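Side-chain contacts in putative SnoaL-like polyketide cyclase (Jannaschia sp., PDB 3KKG), which is of unproven function but probably catalyses a polyketide cyclisation of the SnoaL type, using the cone-shaped fold of the NTF2 superfamily: residues A[13-18]-A[85-90]; A[31-36]-A[52-57]. One frame throughout, in Å; residues are numbered along the deposited sequence.

Contact 1 (A[13-18]-A[85-90]); sequences ETVLRL and VVVQAR
V15 packs against V85 and V87 without any flat group between them, so neither a ring face nor a ring edge enters the contact itself. An aromatic ring does lie close by, that of F117 on the neighbouring strand 108-120, and V15 and L18 both pack on it. Across the segments only aliphatic carbons meet, mostly methyls. V15 and V85 come together end-on, with CG1 of V15 lying 4.1 Å from CG1 of V85. The second branch of V15, CG2, settles against the branch carbon of V85, CB, at 4.2 Å. V87 is met differently: it and V15 run alongside each other, pointing opposite ways, and the closest pair is V15 CG1 with V87 CG2 at 3.9 Å. Since V15 CG1 is anti to the backbone N (chi1 162°), this one methyl bears against both strand residues.

The arrangement is a helix laid on a sheet, as in the cone-shaped alpha+beta fold of the NTF2 superfamily, with helix 6-16 lying against strand 84-94. V85 and V87, two residues apart in an extended strand, direct their side chains toward the helix, while V86 points away from it and packs on L116 of the second subunit. Q88 likewise touches L116 of that subunit and, through OE1, is hydrogen-bonded to its R128. One face of the strand therefore serves the interior of the chain and the other the dimer.

Valine suits V85 and V87 because branching at CB favours the extended backbone of a strand. On the helix, V15 offers two methyls close to the backbone, with no polar atom to satisfy. The methyl that V87 presents to V15 is CG2, the one anti to its carbonyl carbon.

Contact 2 (A[31-36]-A[52-57]); sequences DVWRET and EGIEQA
R34 and E55 meet with their chains crossing at about a right angle, yet their flat ends lie nearly in one plane, the guanidinium and carboxylate being only 12° apart. This salt bridge joins two helices of the NTF2-like fold, 29-36 and the first turn of 54-67. Its grip is side-on and bidentate: R34 NE gives a nearly straight bond (172°) to E55 OE2 at 2.9 Å, and R34 NH2 reaches E55 OE1 at 3.1 Å. Each oxygen offers its syn lone pair. R34 is extended from CG to NE, which spans the gap, whereas E55 bends at its second torsion (chi2 -54°) to present its carboxylate to the arginine's edge. A glutamate early in a helix may also gain from the partial positive charge there. G53 precedes the helix at the N-cap position; its positive phi suits glycine, and its O accepts a bond from A57 N.

Beneath the charges, W33 turns a ring edge to I54, which in one of its two modelled conformers puts CD1 near the indole plane, 4.2 Å from W33 CE3. Farther along the six-membered ring, W33 CZ3 approaches A57 O obliquely at 3.9 Å, the small alanine letting the ring come close to the helix backbone. The indole is wide enough to bridge the helices and also touch F41 and M127 of the sheet; its polar NE1 is hydrogen-bonded to G22 O, and W29 meets it edge-to-face.

The remaining guanidinium nitrogen is used one turn back in the same helix: R34 NH1 bonds to D31 OD1 at 3.1 Å, approaching that oxygen from above the plane of the aspartate carboxylate.

From the N terminus, helix 6-16 opens the loop of contact 1, which closes only when the chain reaches strand 84-94, with 66 residues between its two segments. Contact 2 is nested wholly inside this span. It begins on helix 29-36, the next helix in the chain, and closes after 15 residues that include short strands, at the start of helix 54-67. Contact 1 thus ties the first helix to the sheet, and contact 2 ties two later helices together. Segments 13-18 and 31-36 also touch directly: T14 packs on T36, L18 on W33, and R17 lies by V32 while forming a long, weak ion pair with E35.

Contact 1 (A[13-18]-A[85-90])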
ATOM      1  N   GLU A  13       8.024   3.125  17.887  1.00 16.17           N
ATOM      2  CA  GLU A  13       8.404   4.460  18.350  1.00 17.47           C
ATOM      3  C   GLU A  13       9.391   5.124  17.383  1.00 17.36           C
ATOM      4  O   GLU A  13       9.267   6.322  17.009  1.00 18.06           O
ATOM      5  CB  GLU A  13       8.959   4.398  19.772  1.00 18.35           C
ATOM      6  CG  GLU A  13       7.892   4.002  20.832  1.00 23.08           C
ATOM      7  CD  GLU A  13       8.448   3.944  22.261  1.00 27.37           C
ATOM      8  OE1 GLU A  13       9.424   4.669  22.539  1.00 38.02           O
ATOM      9  OE2 GLU A  13       7.856   3.251  23.109  1.00 30.63           O
ATOM     10  N   THR A  14      10.381   4.366  16.970  1.00 16.68           N
ATOM     11  CA  THR A  14      11.381   4.862  16.024  1.00 16.16           C
ATOM     12  C   THR A  14      10.744   5.255  14.693  1.00 15.21           C
ATOM     13  O   THR A  14      11.011   6.359  14.180  1.00 18.85           O
ATOM     14  CB  THR A  14      12.494   3.828  15.860  1.00 18.93           C
ATOM     15  OG1 THR A  14      13.196   3.725  17.108  1.00 19.14           O
ATOM     16  CG2 THR A  14      13.464   4.156  14.676  1.00 18.69           C
ATOM     17  N   VAL A  15       9.902   4.394  14.137  1.00 16.67           N
ATOM     18  CA  VAL A  15       9.261   4.712  12.867  1.00 16.04           C
ATOM     19  C   VAL A  15       8.320   5.910  12.942  1.00 17.03           C
ATOM     20  O   VAL A  15       8.269   6.762  12.043  1.00 17.76           O
ATOM     21  CB  VAL A  15       8.499   3.479  12.318  1.00 17.93           C
ATOM     22  CG1 VAL A  15       7.509   3.905  11.292  1.00 19.26           C
ATOM     23  CG2 VAL A  15       9.510   2.444  11.827  1.00 19.86           C
ATOM     24  N   LEU A  16       7.576   6.016  14.046  1.00 16.89           N
ATOM     25  CA  LEU A  16       6.596   7.091  14.131  1.00 17.06           C
ATOM     26  C   LEU A  16       7.239   8.504  14.153  1.00 16.75           C
ATOM     27  O   LEU A  16       6.597   9.501  13.783  1.00 17.35           O
ATOM     28  CB  LEU A  16       5.601   6.886  15.274  1.00 16.69           C
ATOM     29  CG  LEU A  16       4.495   5.889  14.975  1.00 17.12           C
ATOM     30  CD1 LEU A  16       3.653   5.640  16.251  1.00 17.67           C
ATOM     31  CD2 LEU A  16       3.632   6.335  13.797  1.00 20.41           C
ATOM     32  N   ARG A  17       8.500   8.587  14.569  1.00 17.51           N
ATOM     33  CA  ARG A  17       9.225   9.861  14.498  1.00 17.34           C
ATOM     34  C   ARG A  17       9.277  10.383  13.079  1.00 17.52           C
ATOM     35  O   ARG A  17       9.266  11.598  12.865  1.00 17.89           O
ATOM     36  CB  ARG A  17      10.644   9.724  15.038  1.00 20.32           C
ATOM     37  CG  ARG A  17      10.729   9.357  16.469  1.00 21.09           C
ATOM     38  CD  ARG A  17      12.152   9.408  17.021  1.00 25.40           C
ATOM     39  NE  ARG A  17      12.703  10.764  16.926  1.00 28.43           N
ATOM     40  CZ  ARG A  17      13.956  11.064  16.599  1.00 33.41           C
ATOM     41  NH1 ARG A  17      14.849  10.121  16.319  1.00 37.35           N
ATOM     42  NH2 ARG A  17      14.327  12.339  16.568  1.00 29.90           N
ATOM     43  N   LEU A  18       9.252   9.476  12.090  1.00 16.69           N
ATOM     44  CA  LEU A  18       9.314   9.880  10.698  1.00 16.89           C
ATOM     45  C   LEU A  18       8.041  10.556  10.205  1.00 17.11           C
ATOM     46  O   LEU A  18       8.022  11.148   9.139  1.00 20.21           O
ATOM     47  CB  LEU A  18       9.607   8.665   9.818  1.00 17.61           C
ATOM     48  CG  LEU A  18      10.923   7.934  10.121  1.00 18.50           C
ATOM     49  CD1 LEU A  18      11.059   6.625   9.363  1.00 20.06           C
ATOM     50  CD2 LEU A  18      12.128   8.910   9.828  1.00 18.42           C
ATOM     51  N   VAL A  85       7.090  -2.811  10.265  1.00 16.76           N
ATOM     52  CA  VAL A  85       6.133  -1.836  10.746  1.00 17.69           C
ATOM     53  C   VAL A  85       5.399  -1.267   9.545  1.00 17.32           C
ATOM     54  O   VAL A  85       6.030  -0.798   8.571  1.00 18.29           O
ATOM     55  CB  VAL A  85       6.806  -0.692  11.524  1.00 17.75           C
ATOM     56  CG1 VAL A  85       5.729   0.267  11.981  1.00 19.11           C
ATOM     57  CG2 VAL A  85       7.580  -1.246  12.730  1.00 17.97           C
ATOM     58  N   VAL A  86       4.080  -1.270   9.624  1.00 16.86           N
ATOM     59  CA  VAL A  86       3.220  -0.785   8.556  1.00 18.15           C
ATOM     60  C   VAL A  86       2.416   0.362   9.085  1.00 17.44           C
ATOM     61  O   VAL A  86       1.787   0.266  10.135  1.00 18.45           O
ATOM     62  CB  VAL A  86       2.255  -1.913   8.065  1.00 19.14           C
ATOM     63  CG1 VAL A  86       1.328  -1.383   6.939  1.00 20.10           C
ATOM     64  CG2 VAL A  86       3.059  -3.183   7.666  1.00 19.96           C
ATOM     65  N   VAL A  87       2.504   1.515   8.451  1.00 16.74           N
ATOM     66  CA  VAL A  87       1.827   2.728   8.848  1.00 16.51           C
ATOM     67  C   VAL A  87       0.863   3.127   7.751  1.00 16.96           C
ATOM     68  O   VAL A  87       1.283   3.393   6.632  1.00 17.39           O
ATOM     69  CB  VAL A  87       2.811   3.872   9.164  1.00 16.86           C
ATOM     70  CG1 VAL A  87       2.036   5.114   9.600  1.00 18.39           C
ATOM     71  CG2 VAL A  87       3.814   3.451  10.232  1.00 19.08           C
ATOM     72  N   GLN A  88      -0.417   3.219   8.052  1.00 16.80           N
ATOM     73  CA  GLN A  88      -1.373   3.798   7.105  1.00 17.22           C
ATOM     74  C   GLN A  88      -1.692   5.207   7.563  1.00 17.56           C
ATOM     75  O   GLN A  88      -1.860   5.462   8.765  1.00 16.98           O
ATOM     76  CB  GLN A  88      -2.638   3.018   7.119  1.00 17.94           C
ATOM     77  CG  GLN A  88      -2.517   1.561   6.585  1.00 18.53           C
ATOM     78  CD  GLN A  88      -3.863   0.926   6.468  1.00 21.47           C
ATOM     79  OE1 GLN A  88      -4.646   1.331   5.632  1.00 22.57           O
ATOM     80  NE2 GLN A  88      -4.143  -0.027   7.297  1.00 22.56           N
ATOM     81  N   ALA A  89      -1.834   6.115   6.608  1.00 19.01           N
ATOM     82  CA  ALA A  89      -2.036   7.504   6.935  1.00 18.18           C
ATOM     83  C   ALA A  89      -2.940   8.121   5.899  1.00 17.55           C
ATOM     84  O   ALA A  89      -3.337   7.480   4.921  1.00 17.67           O
ATOM     85  CB  ALA A  89      -0.680   8.291   7.077  1.00 17.94           C
ATOM     86  N   ARG A  90      -3.350   9.355   6.169  0.50 16.23           N
ATOM     87  CA  ARG A  90      -3.949  10.180   5.129  0.50 16.42           C
ATOM     88  C   ARG A  90      -3.144  11.439   4.939  0.50 15.83           C
ATOM     89  O   ARG A  90      -2.596  11.997   5.876  0.50 15.91           O
ATOM     90  CB  ARG A  90      -5.400  10.480   5.388  0.50 16.50           C
ATOM     91  CG  ARG A  90      -6.300   9.251   5.273  0.50 19.00           C
ATOM     92  CD  ARG A  90      -7.759   9.662   5.284  0.50 19.86           C
ATOM     93  NE  ARG A  90      -8.165  10.262   3.999  0.50 21.05           N
ATOM     94  CZ  ARG A  90      -8.528   9.559   2.911  0.50 20.64           C
ATOM     95  NH1 ARG A  90      -8.589   8.239   2.972  0.50 19.67           N
ATOM     96  NH2 ARG A  90      -8.891  10.154   1.775  0.50 19.52           N
TER

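Contact 2 (A[31-36]-A[52-57])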
ATOM      1  N   ASP A  31      17.962  15.300   9.387  1.00 22.91           N
ATOM      2  CA  ASP A  31      18.778  14.797  10.468  1.00 21.70           C
ATOM      3  C   ASP A  31      18.069  13.679  11.212  1.00 19.39           C
ATOM      4  O   ASP A  31      18.723  12.754  11.690  1.00 19.87           O
ATOM      5  CB  ASP A  31      19.204  15.927  11.397  1.00 25.33           C
ATOM      6  CG  ASP A  31      20.228  16.847  10.752  1.00 28.40           C
ATOM      7  OD1 ASP A  31      21.055  16.391   9.899  1.00 26.19           O
ATOM      8  OD2 ASP A  31      20.231  18.039  11.124  1.00 39.87           O
ATOM      9  N   VAL A  32      16.733  13.712  11.245  1.00 20.12           N
ATOM     10  CA  VAL A  32      15.967  12.613  11.850  1.00 19.05           C
ATOM     11  C   VAL A  32      16.134  11.346  10.977  1.00 20.26           C
ATOM     12  O   VAL A  32      16.332  10.242  11.467  1.00 18.61           O
ATOM     13  CB  VAL A  32      14.451  12.949  12.039  1.00 18.74           C
ATOM     14  CG1 VAL A  32      13.664  11.700  12.534  1.00 20.48           C
ATOM     15  CG2 VAL A  32      14.264  14.133  12.999  1.00 22.66           C
ATOM     16  N   TRP A  33      16.036  11.515   9.666  1.00 17.75           N
ATOM     17  CA  TRP A  33      16.301  10.393   8.773  1.00 18.60           C
ATOM     18  C   TRP A  33      17.721   9.829   8.986  1.00 20.04           C
ATOM     19  O   TRP A  33      17.916   8.621   9.067  1.00 19.24           O
ATOM     20  CB  TRP A  33      16.101  10.792   7.312  1.00 18.78           C
ATOM     21  CG  TRP A  33      14.675  10.813   6.842  1.00 17.65           C
ATOM     22  CD1 TRP A  33      13.607  11.315   7.506  1.00 18.35           C
ATOM     23  CD2 TRP A  33      14.171  10.315   5.600  1.00 17.47           C
ATOM     24  NE1 TRP A  33      12.458  11.137   6.767  1.00 18.17           N
ATOM     25  CE2 TRP A  33      12.775  10.533   5.598  1.00 17.03           C
ATOM     26  CE3 TRP A  33      14.748   9.683   4.492  1.00 17.90           C
ATOM     27  CZ2 TRP A  33      11.963  10.171   4.529  1.00 17.49           C
ATOM     28  CZ3 TRP A  33      13.944   9.316   3.450  1.00 19.43           C
ATOM     29  CH2 TRP A  33      12.584   9.588   3.457  1.00 18.10           C
ATOM     30  N   ARG A  34      18.711  10.712   9.096  1.00 21.09           N
ATOM     31  CA  ARG A  34      20.096  10.257   9.277  1.00 21.67           C
ATOM     32  C   ARG A  34      20.326   9.501  10.584  1.00 21.64           C
ATOM     33  O   ARG A  34      21.152   8.600  10.631  1.00 25.46           O
ATOM     34  CB  ARG A  34      21.073  11.419   9.153  1.00 22.16           C
ATOM     35  CG  ARG A  34      21.109  12.000   7.757  1.00 21.31           C
ATOM     36  CD  ARG A  34      22.075  13.147   7.626  1.00 22.95           C
ATOM     37  NE  ARG A  34      22.018  13.717   6.274  1.00 20.82           N
ATOM     38  CZ  ARG A  34      21.583  14.941   5.966  1.00 21.28           C
ATOM     39  NH1 ARG A  34      21.168  15.800   6.891  1.00 25.45           N
ATOM     40  NH2 ARG A  34      21.566  15.319   4.702  1.00 25.45           N
ATOM     41  N   GLU A  35      19.580   9.838  11.630  1.00 21.89           N
ATOM     42  CA  GLU A  35      19.675   9.089  12.888  1.00 23.08           C
ATOM     43  C   GLU A  35      18.840   7.807  12.953  1.00 22.73           C
ATOM     44  O   GLU A  35      19.098   6.930  13.766  1.00 24.41           O
ATOM     45  CB  GLU A  35      19.384   9.981  14.077  1.00 27.97           C
ATOM     46  CG  GLU A  35      17.990  10.519  14.264  1.00 30.45           C
ATOM     47  CD  GLU A  35      17.954  11.539  15.426  1.00 36.13           C
ATOM     48  OE1 GLU A  35      18.362  11.160  16.543  1.00 43.50           O
ATOM     49  OE2 GLU A  35      17.572  12.716  15.215  1.00 46.43           O
ATOM     50  N   THR A  36      17.858   7.685  12.066  1.00 20.80           N
ATOM     51  CA  THR A  36      16.900   6.568  12.070  1.00 21.13           C
ATOM     52  C   THR A  36      17.233   5.455  11.063  1.00 19.72           C
ATOM     53  O   THR A  36      17.020   4.265  11.302  1.00 21.27           O
ATOM     54  CB  THR A  36      15.493   7.164  11.736  1.00 19.68           C
ATOM     55  OG1 THR A  36      15.158   8.105  12.776  1.00 24.49           O
ATOM     56  CG2 THR A  36      14.406   6.094  11.729  1.00 24.07           C
ATOM     57  N   GLU A  52      18.899   3.757  -3.586  1.00 18.58           N
ATOM     58  CA  GLU A  52      19.824   3.100  -2.676  1.00 19.53           C
ATOM     59  C   GLU A  52      20.738   4.136  -2.018  1.00 19.13           C
ATOM     60  O   GLU A  52      21.421   4.914  -2.702  1.00 20.19           O
ATOM     61  CB  GLU A  52      20.715   2.126  -3.416  1.00 23.40           C
ATOM     62  CG  GLU A  52      20.011   1.170  -4.315  1.00 29.52           C
ATOM     63  CD  GLU A  52      19.647  -0.125  -3.660  1.00 36.81           C
ATOM     64  OE1 GLU A  52      20.073  -0.402  -2.501  1.00 43.09           O
ATOM     65  OE2 GLU A  52      18.943  -0.891  -4.345  1.00 40.73           O
ATOM     66  N   GLY A  53      20.827   4.066  -0.700  1.00 18.72           N
ATOM     67  CA  GLY A  53      21.662   4.989   0.057  1.00 19.85           C
ATOM     68  C   GLY A  53      20.862   6.070   0.734  1.00 18.74           C
ATOM     69  O   GLY A  53      19.952   6.619   0.161  1.00 18.76           O
ATOM     70  N   ILE A  54      21.229   6.404   1.965  0.50 17.94           N
ATOM     71  CA  ILE A  54      20.450   7.357   2.747  0.50 18.07           C
ATOM     72  C   ILE A  54      20.413   8.771   2.140  0.50 19.07           C
ATOM     73  O   ILE A  54      19.354   9.397   2.090  0.50 18.35           O
ATOM     74  CB  ILE A  54      20.932   7.385   4.238  0.50 19.52           C
ATOM     75  CG1 ILE A  54      19.999   8.257   5.091  0.50 20.23           C
ATOM     76  CG2 ILE A  54      22.402   7.808   4.349  0.50 17.82           C
ATOM     77  CD1 ILE A  54      18.518   7.861   5.043  0.50 18.61           C
ATOM     78  N   GLU A  55      21.545   9.280   1.654  1.00 18.43           N
ATOM     79  CA  GLU A  55      21.528  10.621   1.081  1.00 19.44           C
ATOM     80  C   GLU A  55      20.700  10.679  -0.200  1.00 17.93           C
ATOM     81  O   GLU A  55      19.971  11.660  -0.436  1.00 19.28           O
ATOM     82  CB  GLU A  55      22.926  11.121   0.811  1.00 19.84           C
ATOM     83  CG  GLU A  55      23.731  11.343   2.075  1.00 21.37           C
ATOM     84  CD  GLU A  55      23.034  12.242   3.060  1.00 20.52           C
ATOM     85  OE1 GLU A  55      22.448  13.251   2.631  1.00 26.37           O
ATOM     86  OE2 GLU A  55      23.064  11.933   4.271  1.00 26.88           O
ATOM     87  N   GLN A  56      20.799   9.616  -0.999  1.00 19.33           N
ATOM     88  CA  GLN A  56      19.998   9.488  -2.235  1.00 18.58           C
ATOM     89  C   GLN A  56      18.519   9.424  -1.906  1.00 17.94           C
ATOM     90  O   GLN A  56      17.680  10.081  -2.554  1.00 19.25           O
ATOM     91  CB  GLN A  56      20.426   8.250  -3.005  1.00 19.86           C
ATOM     92  CG  GLN A  56      21.855   8.335  -3.586  1.00 23.02           C
ATOM     93  CD  GLN A  56      22.969   7.886  -2.627  1.00 20.86           C
ATOM     94  OE1 GLN A  56      22.767   7.716  -1.432  1.00 21.58           O
ATOM     95  NE2 GLN A  56      24.184   7.744  -3.168  1.00 23.16           N
ATOM     96  N   ALA A  57      18.194   8.639  -0.887  1.00 18.02           N
ATOM     97  CA  ALA A  57      16.804   8.520  -0.485  1.00 17.25           C
ATOM     98  C   ALA A  57      16.249   9.822   0.103  1.00 16.84           C
ATOM     99  O   ALA A  57      15.098  10.211  -0.134  1.00 18.38           O
ATOM    100  CB  ALA A  57      16.658   7.392   0.523  1.00 18.19           C
TER